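Local structure of ribonucleoside-diphosphate reductase (Pseudomonas aeruginosa, 5IM3) at residues A[376-380]-A[404-410]. The protein probably catalyses the reduction of ribonucleoside diphosphates to deoxyribonucleotides for DNA synthesis, under allosteric control by bound nucleotides such as dATP. Sequence-based numbering, arbitrary orientation.
Sequences TTVPD and NDWTPVR. With DTP (2'-deoxyadenosine 5'-triphosphate), chain G.
Asp380 and Arg410 form a salt bridge beside a bound dATP. Asp380 OD2 sits at the guanidinium edge, in its plane; it accepts on its syn lone pair from Arg410 NE (2.9 Å), and from above the carboxylate plane from Arg410 NH2. The two flat groups are turned 51° apart. A bend at chi3 of Arg410 (63°) curls the guanidinium back to the carboxylate, and its NH2 also binds dATP O3G at 2.9 Å. Asp380 OD1 accepts from the nucleotide's O3' (2.7 Å) and from the backbone N of Arg410, so three bonds from Arg410 and one from the sugar fix the carboxylate. One guanidinium face lies under C5' of the deoxyribose.

Behind the site, Val378 CG2 rests over the five-membered ring of Trp406, 3.8 Å from its centroid and 14° off the normal, a CH-pi contact. A type I turn from Trp406 to Val409 leads to Arg410; Asp405 OD1 accepts from Thr407 N in an Asx turn. Asp405 OD2 receives the Thr377 hydroxyl (2.8 Å) and is also bonded to His513.

Further back, Asp405 N to Thr376 O and Val378 N to Asp405 O are both 3.0 Å. Parallel strands 373-377 and 401-405 flank helix 382-395 in a beta-alpha-beta unit of the barrel; their C-terminal ends lead into a dATP site also hydrogen-bonded by Lys397 and Val440 of the second subunit, consistent with the allosteric specificity site at the dimer interface of class I reductases.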
# COMPACT_ATOMS: atom_id res chain seq x y z
N THR A 376 -2.68 8.66 -43.76
CA THR A 376 -2.05 9.90 -44.19
C THR A 376 -0.67 10.02 -43.56
O THR A 376 -0.35 9.34 -42.58
CB THR A 376 -2.88 11.13 -43.83
OG1 THR A 376 -2.80 11.36 -42.41
CG2 THR A 376 -4.34 10.96 -44.24
N THR A 377 0.13 10.91 -44.13
CA THR A 377 1.42 11.29 -43.57
C THR A 377 1.48 12.81 -43.54
O THR A 377 1.10 13.46 -44.51
CB THR A 377 2.58 10.70 -44.39
OG1 THR A 377 3.83 11.13 -43.83
CG2 THR A 377 2.50 11.12 -45.85
N VAL A 378 1.93 13.35 -42.42
CA VAL A 378 1.88 14.79 -42.16
C VAL A 378 3.24 15.39 -42.47
O VAL A 378 4.25 14.92 -41.93
CB VAL A 378 1.47 15.10 -40.71
CG1 VAL A 378 1.22 16.59 -40.53
CG2 VAL A 378 0.23 14.31 -40.32
N PRO A 379 3.33 16.41 -43.33
CA PRO A 379 4.63 17.02 -43.63
C PRO A 379 5.06 18.01 -42.55
O PRO A 379 4.25 18.57 -41.81
CB PRO A 379 4.38 17.74 -44.96
CG PRO A 379 2.94 18.07 -44.94
CD PRO A 379 2.26 16.95 -44.19
N ASP A 380 6.38 18.22 -42.49
CA ASP A 380 6.99 19.09 -41.48
C ASP A 380 6.95 20.56 -41.90
O ASP A 380 7.98 21.24 -41.85
CB ASP A 380 8.43 18.65 -41.22
CG ASP A 380 9.08 19.42 -40.07
OD1 ASP A 380 8.38 19.73 -39.08
OD2 ASP A 380 10.29 19.72 -40.16
N ASN A 404 -2.78 8.56 -38.91
CA ASN A 404 -1.94 9.72 -39.19
C ASN A 404 -0.51 9.43 -38.78
O ASN A 404 -0.25 9.11 -37.61
CB ASN A 404 -2.42 10.96 -38.43
CG ASN A 404 -3.66 11.58 -39.02
OD1 ASN A 404 -4.12 11.21 -40.10
ND2 ASN A 404 -4.21 12.55 -38.30
N ASP A 405 0.42 9.57 -39.72
CA ASP A 405 1.85 9.50 -39.44
C ASP A 405 2.36 10.89 -39.09
O ASP A 405 2.50 11.75 -39.97
CB ASP A 405 2.60 8.92 -40.64
CG ASP A 405 4.09 9.23 -40.59
OD1 ASP A 405 4.66 9.21 -39.48
OD2 ASP A 405 4.68 9.50 -41.66
N TRP A 406 2.66 11.12 -37.81
CA TRP A 406 3.13 12.41 -37.34
C TRP A 406 4.64 12.46 -37.15
O TRP A 406 5.17 13.49 -36.73
CB TRP A 406 2.42 12.78 -36.04
CG TRP A 406 1.07 13.33 -36.31
CD1 TRP A 406 -0.09 12.63 -36.50
CD2 TRP A 406 0.74 14.71 -36.48
NE1 TRP A 406 -1.12 13.49 -36.76
CE2 TRP A 406 -0.64 14.78 -36.76
CE3 TRP A 406 1.47 15.90 -36.43
CZ2 TRP A 406 -1.31 15.98 -36.98
CZ3 TRP A 406 0.81 17.10 -36.64
CH2 TRP A 406 -0.57 17.13 -36.91
N THR A 407 5.35 11.38 -37.47
CA THR A 407 6.79 11.33 -37.27
C THR A 407 7.55 12.46 -37.96
O THR A 407 8.51 12.96 -37.36
CB THR A 407 7.31 9.97 -37.74
OG1 THR A 407 6.77 8.94 -36.91
CG2 THR A 407 8.84 9.91 -37.70
N PRO A 408 7.20 12.90 -39.17
CA PRO A 408 8.04 13.91 -39.84
C PRO A 408 8.08 15.26 -39.14
O PRO A 408 8.99 16.05 -39.41
CB PRO A 408 7.41 14.03 -41.24
CG PRO A 408 6.63 12.77 -41.43
CD PRO A 408 6.14 12.40 -40.06
N VAL A 409 7.13 15.55 -38.26
CA VAL A 409 6.99 16.88 -37.67
C VAL A 409 8.03 17.05 -36.56
O VAL A 409 8.13 16.21 -35.66
CB VAL A 409 5.56 17.09 -37.15
CG1 VAL A 409 5.43 18.43 -36.44
CG2 VAL A 409 4.57 17.00 -38.30
N ARG A 410 8.78 18.15 -36.61
CA ARG A 410 9.93 18.33 -35.74
C ARG A 410 9.52 18.47 -34.28
O ARG A 410 8.43 18.95 -33.96
CB ARG A 410 10.74 19.56 -36.19
CG ARG A 410 10.00 20.88 -36.12
CD ARG A 410 10.81 21.99 -36.78
NE ARG A 410 11.01 21.73 -38.20
CZ ARG A 410 11.54 22.60 -39.06
NH1 ARG A 410 11.94 23.79 -38.64
NH2 ARG A 410 11.68 22.27 -40.33
PG DTP G . 12.12 25.51 -42.53
O1G DTP G . 12.48 25.98 -41.16
O2G DTP G . 13.32 25.41 -43.47
O3G DTP G . 11.42 24.15 -42.52
PB DTP G . 9.55 26.28 -43.60
O1B DTP G . 9.35 24.89 -44.03
O2B DTP G . 9.14 27.26 -44.70
O3B DTP G . 11.09 26.51 -43.24
PA DTP G . 7.43 25.82 -41.81
O1A DTP G . 7.29 24.75 -42.78
O2A DTP G . 6.21 26.71 -41.91
O3A DTP G . 8.72 26.62 -42.29
O5' DTP G . 7.55 25.21 -40.36
C5' DTP G . 8.41 24.09 -40.07
C4' DTP G . 8.03 23.49 -38.74
O4' DTP G . 7.95 24.54 -37.74
C3' DTP G . 6.69 22.75 -38.70
O3' DTP G . 6.80 21.56 -37.93
C2' DTP G . 5.76 23.75 -38.04
C1' DTP G . 6.68 24.53 -37.12
N9 DTP G . 6.28 25.91 -36.91
C8 DTP G . 6.51 26.96 -37.76
N7 DTP G . 5.99 28.10 -37.36
C5 DTP G . 5.38 27.78 -36.16
C6 DTP G . 4.66 28.55 -35.23
N6 DTP G . 4.43 29.86 -35.37
N1 DTP G . 4.20 27.93 -34.12
C2 DTP G . 4.45 26.62 -33.97
N3 DTP G . 5.11 25.79 -34.78
C4 DTP G . 5.55 26.44 -35.87